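Local coordinates for Mono(ADP-ribosyl)transferase SpvB (Salmonella typhimurium, PDB 2GWM), which probably transfers ADP-ribose from NAD(+) to an arginine of host actin through this catalytic domain, blocking filament assembly, at residues His76-Asp86 with Asn120-Lys130; Leu94-Asn102 with Leu157-Cys165. All coordinates share one frame; numbering follows the deposited sequence.

Contact 1 (His76-Asp86 with Asn120-Lys130); sequences HRVVYRGLKLD and NDTILNIYLEK
Asn120 lays its CB against Leu83 O at the start of an antiparallel beta ladder, in which strand 78-83, outermost in the five-stranded sheet of the ADP-ribosyltransferase core, pairs with strand 122-127; their short axes run at 162°. Asp121 next closes the ladder's end with its carboxylate. OD1 takes Leu85 N at 2.9 Å through its syn lone pair and also accepts from Thr122 OG1, while OD2 accepts Asp86 N at 2.9 Å. CG stands between the backbone N and carbonyl carbon (chi1 70°), which turns both oxygens to these amides. Asp86 OD2 lies 3.3 Å from Asp121 OD2, a like-charge approach probably eased by Arg192, which bridges to Asp86. Thr122, Leu124 and Ile126 exchange paired backbone bonds with Leu83, Arg81 and Val79. Leu124 CD1 meets Leu83 CD1 at 3.7 Å on the face that also bears Arg81, a predicted active-site residue whose NH1 bonds Ser111 O. On the opposite face the Asn125 amide lies alongside the Tyr80 ring, their planes 14° apart, and a water donates to Asn125 OD1. Beyond Tyr127, Leu128 O receives Arg77 NE at 2.7 Å, close to the guanidinium plane. Glu129 finally sets its OE1 2.6 Å from Arg77 NH2 in a salt bridge.

Contact 2 (Leu94-Asn102 with Leu157-Cys165); sequences LKEYTTIGN and LKIESIVNC
Ile159 directs its side chain at the turn that follows helix 91-97, and each of its carbons meets backbone there. CB lies 3.4 Å from Thr99 O. From CB the two branches diverge: CG2, anti to the backbone N, reaches Tyr97 O at 3.4 Å, while CG1 passes between that oxygen and Asn102 O. At the tip, CD1 comes to 3.5 Å from Tyr97 O and also approaches Tyr97 CA. Three carbons of one isoleucine thus crowd one side of Tyr97 O, a buried acceptor for which the model contains no hydrogen-bond partner.

The loop receiving this side chain is a type II beta turn, Thr99 to Asn102, with Gly101 at positive phi (82°). It leads from the helix into edge strand 103-106, beside strand 155-164 in the mixed sheet of the ADP-ribosyltransferase core. Two backbone bonds join the turn to strand 155-164: Gly101 N gives to Ile159 O at 2.7 Å, and Ile159 N gives to Asn102 O with an N-H...O angle of 170°.

Asn102 also ties the turn back to the helix end, its ND2 donating to Glu96 O at 2.8 Å with the acceptor in the amide plane. Further along the strand, past the classic bulge that Glu160 and Ser161 form against Asn195, Ile162 packs CG1 3.8 Å from Thr98 CA and 4.1 Å from Thr98 CB.

How the contacts relate
Both contacts reach the same five-stranded mixed sheet, contact 1 with two neighbouring strands and contact 2 with one strand beside a helix end and turn; strand 192-198 lies between strands 122-127 and 155-164. Contact 1 is partly buried, about 10 Å from the chain centre, and buries 1070 Å² through a continuous strand ladder with charged groups at both ends. Contact 2 lies at the surface, about 17 Å out, and buries 452 Å², with two backbone bonds and mainly isoleucine carbons against the backbone of the helix end and turn. The centres of contact 1 and contact 2 are about 11 Å apart. They touch where Leu85 CD1 packs 4.0 Å from Tyr97 CB. Contact 1 alone holds a predicted active-site residue.

Contact 1 (His76-Asp86 with Asn120-Lys130)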
loop_
_atom_site.group_PDB
_atom_site.type_symbol
_atom_site.label_atom_id
_atom_site.label_comp_id
_atom_site.label_asym_id
_atom_site.label_seq_id
_atom_site.Cartn_x
_atom_site.Cartn_y
_atom_site.Cartn_z
ATOM N N HIS A 76 -12.496 -7.372 8.604
ATOM C CA HIS A 76 -11.795 -8.048 7.492
ATOM C C HIS A 76 -10.674 -8.917 7.974
ATOM O O HIS A 76 -9.947 -8.558 8.904
ATOM C CB HIS A 76 -11.278 -7.046 6.482
ATOM C CG HIS A 76 -12.360 -6.220 5.890
ATOM N ND1 HIS A 76 -12.777 -5.049 6.475
ATOM C CD2 HIS A 76 -13.160 -6.414 4.817
ATOM C CE1 HIS A 76 -13.769 -4.537 5.772
ATOM N NE2 HIS A 76 -14.041 -5.355 4.776
ATOM N N ARG A 77 -10.590 -10.109 7.365
ATOM C CA ARG A 77 -9.535 -11.064 7.716
ATOM C C ARG A 77 -8.677 -11.425 6.531
ATOM O O ARG A 77 -7.741 -12.209 6.685
ATOM C CB ARG A 77 -10.104 -12.318 8.354
ATOM C CG ARG A 77 -10.720 -12.071 9.731
ATOM C CD ARG A 77 -9.742 -11.618 10.868
ATOM N NE ARG A 77 -8.690 -12.611 11.118
ATOM C CZ ARG A 77 -8.749 -13.597 12.003
ATOM N NH1 ARG A 77 -9.817 -13.765 12.755
ATOM N NH2 ARG A 77 -7.721 -14.427 12.128
ATOM N N VAL A 78 -8.923 -10.788 5.382
ATOM C CA VAL A 78 -8.092 -10.927 4.207
ATOM C C VAL A 78 -8.314 -9.715 3.307
ATOM O O VAL A 78 -9.396 -9.154 3.230
ATOM C CB VAL A 78 -8.422 -12.266 3.480
ATOM C CG1 VAL A 78 -9.869 -12.259 2.951
ATOM C CG2 VAL A 78 -7.405 -12.594 2.410
ATOM N N VAL A 79 -7.262 -9.308 2.630
ATOM C CA VAL A 79 -7.342 -8.246 1.633
ATOM C C VAL A 79 -6.434 -8.621 0.468
ATOM O O VAL A 79 -5.627 -9.571 0.560
ATOM C CB VAL A 79 -6.896 -6.846 2.223
ATOM C CG1 VAL A 79 -7.903 -6.330 3.191
ATOM C CG2 VAL A 79 -5.540 -6.929 2.815
ATOM N N TYR A 80 -6.517 -7.863 -0.613
ATOM C CA TYR A 80 -5.882 -8.241 -1.852
ATOM C C TYR A 80 -5.145 -7.098 -2.460
ATOM O O TYR A 80 -5.503 -5.904 -2.274
ATOM C CB TYR A 80 -6.930 -8.684 -2.910
ATOM C CG TYR A 80 -7.918 -9.666 -2.370
ATOM C CD1 TYR A 80 -7.559 -10.989 -2.208
ATOM C CD2 TYR A 80 -9.147 -9.270 -1.902
ATOM C CE1 TYR A 80 -8.435 -11.911 -1.673
ATOM C CE2 TYR A 80 -10.052 -10.188 -1.343
ATOM C CZ TYR A 80 -9.673 -11.534 -1.248
ATOM O OH TYR A 80 -10.475 -12.533 -0.728
ATOM N N ARG A 81 -4.101 -7.436 -3.198
ATOM C CA ARG A 81 -3.329 -6.472 -3.936
ATOM C C ARG A 81 -2.700 -7.099 -5.163
ATOM O O ARG A 81 -2.095 -8.129 -5.033
ATOM C CB ARG A 81 -2.262 -5.798 -3.076
ATOM C CG ARG A 81 -1.469 -4.788 -3.799
ATOM C CD ARG A 81 -2.281 -3.637 -4.350
ATOM N NE ARG A 81 -1.423 -2.714 -5.077
ATOM C CZ ARG A 81 -0.602 -1.827 -4.518
ATOM N NH1 ARG A 81 -0.516 -1.712 -3.210
ATOM N NH2 ARG A 81 0.143 -1.035 -5.297
ATOM N N GLY A 82 -2.861 -6.464 -6.304
ATOM C CA GLY A 82 -2.116 -6.790 -7.518
ATOM C C GLY A 82 -0.838 -5.967 -7.568
ATOM O O GLY A 82 -0.880 -4.724 -7.308
ATOM N N LEU A 83 0.301 -6.613 -7.841
ATOM C CA LEU A 83 1.641 -5.990 -7.998
ATOM C C LEU A 83 2.302 -6.414 -9.307
ATOM O O LEU A 83 2.118 -7.519 -9.811
ATOM C CB LEU A 83 2.625 -6.383 -6.861
ATOM C CG LEU A 83 2.486 -5.985 -5.410
ATOM C CD1 LEU A 83 3.704 -6.456 -4.646
ATOM C CD2 LEU A 83 2.348 -4.498 -5.278
ATOM N N LYS A 84 3.147 -5.552 -9.849
ATOM C CA LYS A 84 3.999 -5.907 -10.927
ATOM C C LYS A 84 5.323 -6.183 -10.302
ATOM O O LYS A 84 6.020 -5.233 -9.855
ATOM C CB LYS A 84 4.080 -4.742 -11.892
ATOM C CG LYS A 84 4.738 -5.075 -13.138
ATOM C CD LYS A 84 4.761 -3.889 -14.072
ATOM C CE LYS A 84 5.058 -4.345 -15.481
ATOM N NZ LYS A 84 6.161 -5.388 -15.561
ATOM N N LEU A 85 5.694 -7.459 -10.200
ATOM C CA LEU A 85 7.001 -7.848 -9.676
ATOM C C LEU A 85 7.982 -8.354 -10.688
ATOM O O LEU A 85 9.138 -8.558 -10.330
ATOM C CB LEU A 85 6.880 -8.920 -8.594
ATOM C CG LEU A 85 6.205 -8.583 -7.290
ATOM C CD1 LEU A 85 6.266 -9.840 -6.380
ATOM C CD2 LEU A 85 6.848 -7.366 -6.635
ATOM N N ASP A 86 7.590 -8.533 -11.948
ATOM C CA ASP A 86 8.464 -9.142 -12.924
ATOM C C ASP A 86 9.322 -8.161 -13.717
ATOM O O ASP A 86 9.930 -8.565 -14.710
ATOM C CB ASP A 86 7.664 -10.054 -13.862
ATOM C CG ASP A 86 7.161 -11.270 -13.163
ATOM O OD1 ASP A 86 7.932 -11.874 -12.443
ATOM O OD2 ASP A 86 6.005 -11.655 -13.345
ATOM N N ASN A 120 -2.513 -8.256 -12.258
ATOM C CA ASN A 120 -1.164 -7.935 -12.577
ATOM C C ASN A 120 -0.358 -9.229 -12.573
ATOM O O ASN A 120 -0.936 -10.304 -12.395
ATOM C CB ASN A 120 -0.594 -6.963 -11.534
ATOM C CG ASN A 120 0.357 -5.971 -12.102
ATOM O OD1 ASN A 120 1.201 -6.291 -12.961
ATOM N ND2 ASN A 120 0.246 -4.689 -11.610
ATOM N N ASP A 121 0.950 -9.149 -12.773
ATOM C CA ASP A 121 1.729 -10.396 -12.782
ATOM C C ASP A 121 1.675 -11.174 -11.468
ATOM O O ASP A 121 1.774 -12.397 -11.456
ATOM C CB ASP A 121 3.155 -10.234 -13.336
ATOM C CG ASP A 121 4.139 -9.425 -12.455
ATOM O OD1 ASP A 121 4.182 -9.663 -11.232
ATOM O OD2 ASP A 121 4.906 -8.570 -13.040
ATOM N N THR A 122 1.476 -10.463 -10.378
ATOM C CA THR A 122 1.418 -11.036 -9.055
ATOM C C THR A 122 0.137 -10.616 -8.351
ATOM O O THR A 122 -0.185 -9.413 -8.293
ATOM C CB THR A 122 2.635 -10.568 -8.244
ATOM O OG1 THR A 122 3.815 -10.947 -8.901
ATOM C CG2 THR A 122 2.610 -11.127 -6.867
ATOM N N ILE A 123 -0.592 -11.554 -7.788
ATOM C CA ILE A 123 -1.713 -11.278 -6.940
ATOM C C ILE A 123 -1.325 -11.668 -5.540
ATOM O O ILE A 123 -0.924 -12.797 -5.255
ATOM C CB ILE A 123 -2.973 -12.100 -7.316
ATOM C CG1 ILE A 123 -3.333 -11.965 -8.795
ATOM C CG2 ILE A 123 -4.170 -11.718 -6.457
ATOM C CD1 ILE A 123 -3.470 -10.576 -9.285
ATOM N N LEU A 124 -1.402 -10.700 -4.642
ATOM C CA LEU A 124 -1.218 -10.964 -3.204
ATOM C C LEU A 124 -2.539 -11.209 -2.513
ATOM O O LEU A 124 -3.490 -10.427 -2.626
ATOM C CB LEU A 124 -0.579 -9.747 -2.542
ATOM C CG LEU A 124 0.709 -9.279 -3.140
ATOM C CD1 LEU A 124 1.292 -8.097 -2.341
ATOM C CD2 LEU A 124 1.744 -10.333 -3.332
ATOM N N ASN A 125 -2.620 -12.319 -1.768
ATOM C CA ASN A 125 -3.733 -12.708 -0.970
ATOM C C ASN A 125 -3.226 -12.598 0.451
ATOM O O ASN A 125 -2.424 -13.345 0.864
ATOM C CB ASN A 125 -4.072 -14.198 -1.307
ATOM C CG ASN A 125 -5.220 -14.741 -0.529
ATOM O OD1 ASN A 125 -6.277 -14.101 -0.397
ATOM N ND2 ASN A 125 -5.044 -15.993 -0.007
ATOM N N ILE A 126 -3.647 -11.533 1.121
ATOM C CA ILE A 126 -3.064 -11.085 2.395
ATOM C C ILE A 126 -3.983 -11.318 3.562
ATOM O O ILE A 126 -4.988 -10.614 3.716
ATOM C CB ILE A 126 -2.702 -9.585 2.311
ATOM C CG1 ILE A 126 -1.790 -9.282 1.144
ATOM C CG2 ILE A 126 -2.026 -9.152 3.609
ATOM C CD1 ILE A 126 -1.539 -7.813 0.942
ATOM N N TYR A 127 -3.659 -12.313 4.379
ATOM C CA TYR A 127 -4.449 -12.619 5.547
ATOM C C TYR A 127 -4.138 -11.672 6.685
ATOM O O TYR A 127 -2.990 -11.317 6.910
ATOM C CB TYR A 127 -4.211 -14.046 5.990
ATOM C CG TYR A 127 -4.753 -15.033 4.944
ATOM C CD1 TYR A 127 -6.122 -15.168 4.752
ATOM C CD2 TYR A 127 -3.898 -15.750 4.102
ATOM C CE1 TYR A 127 -6.633 -16.067 3.849
ATOM C CE2 TYR A 127 -4.394 -16.622 3.153
ATOM C CZ TYR A 127 -5.776 -16.771 3.004
ATOM O OH TYR A 127 -6.245 -17.669 2.048
ATOM N N LEU A 128 -5.157 -11.350 7.447
ATOM C CA LEU A 128 -5.058 -10.410 8.543
ATOM C C LEU A 128 -5.525 -11.034 9.803
ATOM O O LEU A 128 -6.467 -11.791 9.773
ATOM C CB LEU A 128 -5.968 -9.202 8.284
ATOM C CG LEU A 128 -5.671 -8.468 6.979
ATOM C CD1 LEU A 128 -6.665 -7.321 6.836
ATOM C CD2 LEU A 128 -4.226 -7.957 6.855
ATOM N N GLU A 129 -4.847 -10.760 10.907
ATOM C CA GLU A 129 -5.318 -11.168 12.228
ATOM C C GLU A 129 -5.954 -9.996 12.946
ATOM O O GLU A 129 -5.706 -8.848 12.605
ATOM C CB GLU A 129 -4.160 -11.710 13.069
ATOM C CG GLU A 129 -3.555 -12.990 12.588
ATOM C CD GLU A 129 -4.585 -14.057 12.358
ATOM O OE1 GLU A 129 -5.363 -14.310 13.329
ATOM O OE2 GLU A 129 -4.633 -14.633 11.237
ATOM N N LYS A 130 -6.780 -10.288 13.939
ATOM C CA LYS A 130 -7.576 -9.250 14.614
ATOM C C LYS A 130 -6.656 -8.244 15.226
ATOM O O LYS A 130 -5.638 -8.611 15.748
ATOM C CB LYS A 130 -8.424 -9.858 15.702
ATOM C CG LYS A 130 -9.616 -10.625 15.251
ATOM C CD LYS A 130 -10.268 -11.219 16.505
ATOM C CE LYS A 130 -11.208 -12.380 16.268
ATOM N NZ LYS A 130 -11.723 -12.914 17.554
HETATM O O HOH W 1 -8.605 -15.257 0.028
HETATM O O HOH W 2 -2.593 -4.167 -10.097
HETATM O O HOH W 3 4.641 -7.537 -15.408
#

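Contact 2 (Leu94-Asn102 with Leu157-Cys165)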
loop_
_atom_site.group_PDB
_atom_site.type_symbol
_atom_site.label_atom_id
_atom_site.label_comp_id
_atom_site.label_asym_id
_atom_site.label_seq_id
_atom_site.Cartn_x
_atom_site.Cartn_y
_atom_site.Cartn_z
ATOM N N LEU A 94 11.260 -9.217 -6.111
ATOM C CA LEU A 94 10.636 -10.492 -6.468
ATOM C C LEU A 94 11.194 -11.658 -5.643
ATOM O O LEU A 94 10.424 -12.505 -5.141
ATOM C CB LEU A 94 10.809 -10.775 -7.953
ATOM C CG LEU A 94 10.357 -12.141 -8.483
ATOM C CD1 LEU A 94 8.892 -12.302 -8.276
ATOM C CD2 LEU A 94 10.692 -12.267 -9.950
ATOM N N LYS A 95 12.520 -11.722 -5.514
ATOM C CA LYS A 95 13.119 -12.835 -4.802
ATOM C C LYS A 95 12.673 -12.818 -3.350
ATOM O O LYS A 95 12.317 -13.844 -2.806
ATOM C CB LYS A 95 14.623 -12.740 -4.844
ATOM C CG LYS A 95 15.267 -13.877 -4.073
ATOM C CD LYS A 95 16.752 -14.021 -4.351
ATOM C CE LYS A 95 17.312 -15.249 -3.618
ATOM N NZ LYS A 95 16.685 -16.555 -4.064
ATOM N N GLU A 96 12.671 -11.640 -2.743
ATOM C CA GLU A 96 12.195 -11.478 -1.355
ATOM C C GLU A 96 10.742 -11.970 -1.155
ATOM O O GLU A 96 10.422 -12.704 -0.213
ATOM C CB GLU A 96 12.224 -9.993 -0.946
ATOM C CG GLU A 96 13.521 -9.471 -0.466
ATOM C CD GLU A 96 13.369 -8.879 0.940
ATOM O OE1 GLU A 96 13.841 -9.571 1.891
ATOM O OE2 GLU A 96 12.740 -7.775 1.083
ATOM N N TYR A 97 9.863 -11.573 -2.061
ATOM C CA TYR A 97 8.448 -11.871 -1.893
ATOM C C TYR A 97 8.096 -13.318 -2.248
ATOM O O TYR A 97 6.982 -13.756 -1.961
ATOM C CB TYR A 97 7.636 -10.928 -2.810
ATOM C CG TYR A 97 7.365 -9.578 -2.205
ATOM C CD1 TYR A 97 8.412 -8.736 -1.877
ATOM C CD2 TYR A 97 6.097 -9.185 -1.895
ATOM C CE1 TYR A 97 8.175 -7.476 -1.256
ATOM C CE2 TYR A 97 5.860 -7.925 -1.294
ATOM C CZ TYR A 97 6.914 -7.107 -0.976
ATOM O OH TYR A 97 6.786 -5.860 -0.361
ATOM N N THR A 98 9.035 -14.014 -2.879
ATOM C CA THR A 98 8.797 -15.419 -3.315
ATOM C C THR A 98 9.701 -16.392 -2.613
ATOM O O THR A 98 9.869 -17.536 -3.021
ATOM C CB THR A 98 8.900 -15.621 -4.850
ATOM O OG1 THR A 98 10.189 -15.236 -5.303
ATOM C CG2 THR A 98 7.865 -14.846 -5.559
ATOM N N THR A 99 10.253 -15.938 -1.507
ATOM C CA THR A 99 10.998 -16.812 -0.587
ATOM C C THR A 99 10.049 -17.280 0.526
ATOM O O THR A 99 9.658 -16.503 1.431
ATOM C CB THR A 99 12.214 -16.107 -0.027
ATOM O OG1 THR A 99 13.071 -15.693 -1.111
ATOM C CG2 THR A 99 12.990 -17.030 0.882
ATOM N N ILE A 100 9.700 -18.564 0.481
ATOM C CA ILE A 100 8.777 -19.120 1.445
ATOM C C ILE A 100 9.305 -18.877 2.845
ATOM O O ILE A 100 10.482 -19.151 3.148
ATOM C CB ILE A 100 8.579 -20.649 1.258
ATOM C CG1 ILE A 100 8.017 -20.956 -0.100
ATOM C CG2 ILE A 100 7.663 -21.171 2.355
ATOM C CD1 ILE A 100 6.606 -20.542 -0.200
ATOM N N GLY A 101 8.433 -18.350 3.693
ATOM C CA GLY A 101 8.744 -18.079 5.068
ATOM C C GLY A 101 9.481 -16.784 5.339
ATOM O O GLY A 101 9.726 -16.456 6.504
ATOM N N ASN A 102 9.817 -16.028 4.286
ATOM C CA ASN A 102 10.465 -14.714 4.448
ATOM C C ASN A 102 9.535 -13.770 5.230
ATOM O O ASN A 102 8.303 -13.882 5.192
ATOM C CB ASN A 102 10.825 -14.121 3.092
ATOM C CG ASN A 102 11.882 -13.025 3.146
ATOM O OD1 ASN A 102 12.608 -12.862 4.136
ATOM N ND2 ASN A 102 12.014 -12.294 2.035
ATOM N N LEU A 157 4.970 -8.543 6.986
ATOM C CA LEU A 157 4.269 -9.679 6.429
ATOM C C LEU A 157 5.129 -10.883 6.221
ATOM O O LEU A 157 6.285 -10.807 5.831
ATOM C CB LEU A 157 3.732 -9.331 5.105
ATOM C CG LEU A 157 2.907 -8.034 5.033
ATOM C CD1 LEU A 157 3.805 -7.067 4.459
ATOM C CD2 LEU A 157 1.682 -8.176 4.199
ATOM N N LYS A 158 4.485 -11.993 6.431
ATOM C CA LYS A 158 5.103 -13.307 6.226
ATOM C C LYS A 158 4.627 -13.915 4.908
ATOM O O LYS A 158 3.450 -13.867 4.593
ATOM C CB LYS A 158 4.713 -14.227 7.350
ATOM C CG LYS A 158 5.315 -15.535 7.157
ATOM C CD LYS A 158 4.959 -16.496 8.224
ATOM C CE LYS A 158 5.829 -17.772 8.070
ATOM N NZ LYS A 158 5.625 -18.773 9.151
ATOM N N ILE A 159 5.585 -14.435 4.144
ATOM C CA ILE A 159 5.314 -15.135 2.883
ATOM C C ILE A 159 5.024 -16.548 3.259
ATOM O O ILE A 159 5.931 -17.286 3.707
ATOM C CB ILE A 159 6.571 -15.121 1.973
ATOM C CG1 ILE A 159 7.115 -13.690 1.739
ATOM C CG2 ILE A 159 6.285 -15.851 0.685
ATOM C CD1 ILE A 159 6.129 -12.746 1.266
ATOM N N GLU A 160 3.768 -16.965 3.083
ATOM C CA GLU A 160 3.368 -18.313 3.486
ATOM C C GLU A 160 3.442 -19.336 2.341
ATOM O O GLU A 160 3.940 -20.441 2.525
ATOM C CB GLU A 160 1.971 -18.220 4.100
ATOM C CG GLU A 160 1.973 -17.400 5.364
ATOM C CD GLU A 160 0.728 -17.566 6.195
ATOM O OE1 GLU A 160 -0.400 -17.598 5.603
ATOM O OE2 GLU A 160 0.888 -17.608 7.428
ATOM N N SER A 161 2.933 -18.990 1.169
ATOM C CA SER A 161 3.107 -19.844 -0.003
ATOM C C SER A 161 3.027 -19.057 -1.285
ATOM O O SER A 161 2.461 -17.959 -1.319
ATOM C CB SER A 161 2.061 -20.951 -0.020
ATOM O OG SER A 161 0.731 -20.508 -0.098
ATOM N N ILE A 162 3.596 -19.645 -2.337
ATOM C CA ILE A 162 3.611 -19.068 -3.656
ATOM C C ILE A 162 2.996 -20.109 -4.576
ATOM O O ILE A 162 3.359 -21.309 -4.479
ATOM C CB ILE A 162 5.031 -18.666 -4.154
ATOM C CG1 ILE A 162 5.725 -17.695 -3.170
ATOM C CG2 ILE A 162 4.921 -18.059 -5.570
ATOM C CD1 ILE A 162 6.612 -18.291 -2.168
ATOM N N VAL A 163 2.047 -19.687 -5.403
ATOM C CA VAL A 163 1.358 -20.581 -6.324
ATOM C C VAL A 163 1.574 -20.017 -7.696
ATOM O O VAL A 163 0.950 -19.000 -8.040
ATOM C CB VAL A 163 -0.151 -20.582 -6.006
ATOM C CG1 VAL A 163 -0.812 -21.634 -6.714
ATOM C CG2 VAL A 163 -0.360 -20.745 -4.436
ATOM N N ASN A 164 2.441 -20.669 -8.501
ATOM C CA ASN A 164 2.707 -20.264 -9.862
ATOM C C ASN A 164 1.601 -20.643 -10.815
ATOM O O ASN A 164 0.874 -21.629 -10.628
ATOM C CB ASN A 164 4.011 -20.833 -10.321
ATOM C CG ASN A 164 5.180 -20.259 -9.584
ATOM O OD1 ASN A 164 5.154 -19.151 -9.126
ATOM N ND2 ASN A 164 6.259 -21.004 -9.547
ATOM N N CYS A 165 1.480 -19.851 -11.869
ATOM C CA CYS A 165 0.547 -20.117 -12.899
ATOM C C CYS A 165 0.716 -21.533 -13.505
ATOM O O CYS A 165 1.822 -22.079 -13.482
ATOM C CB CYS A 165 0.563 -19.019 -13.976
ATOM S SG CYS A 165 2.100 -18.760 -14.790
#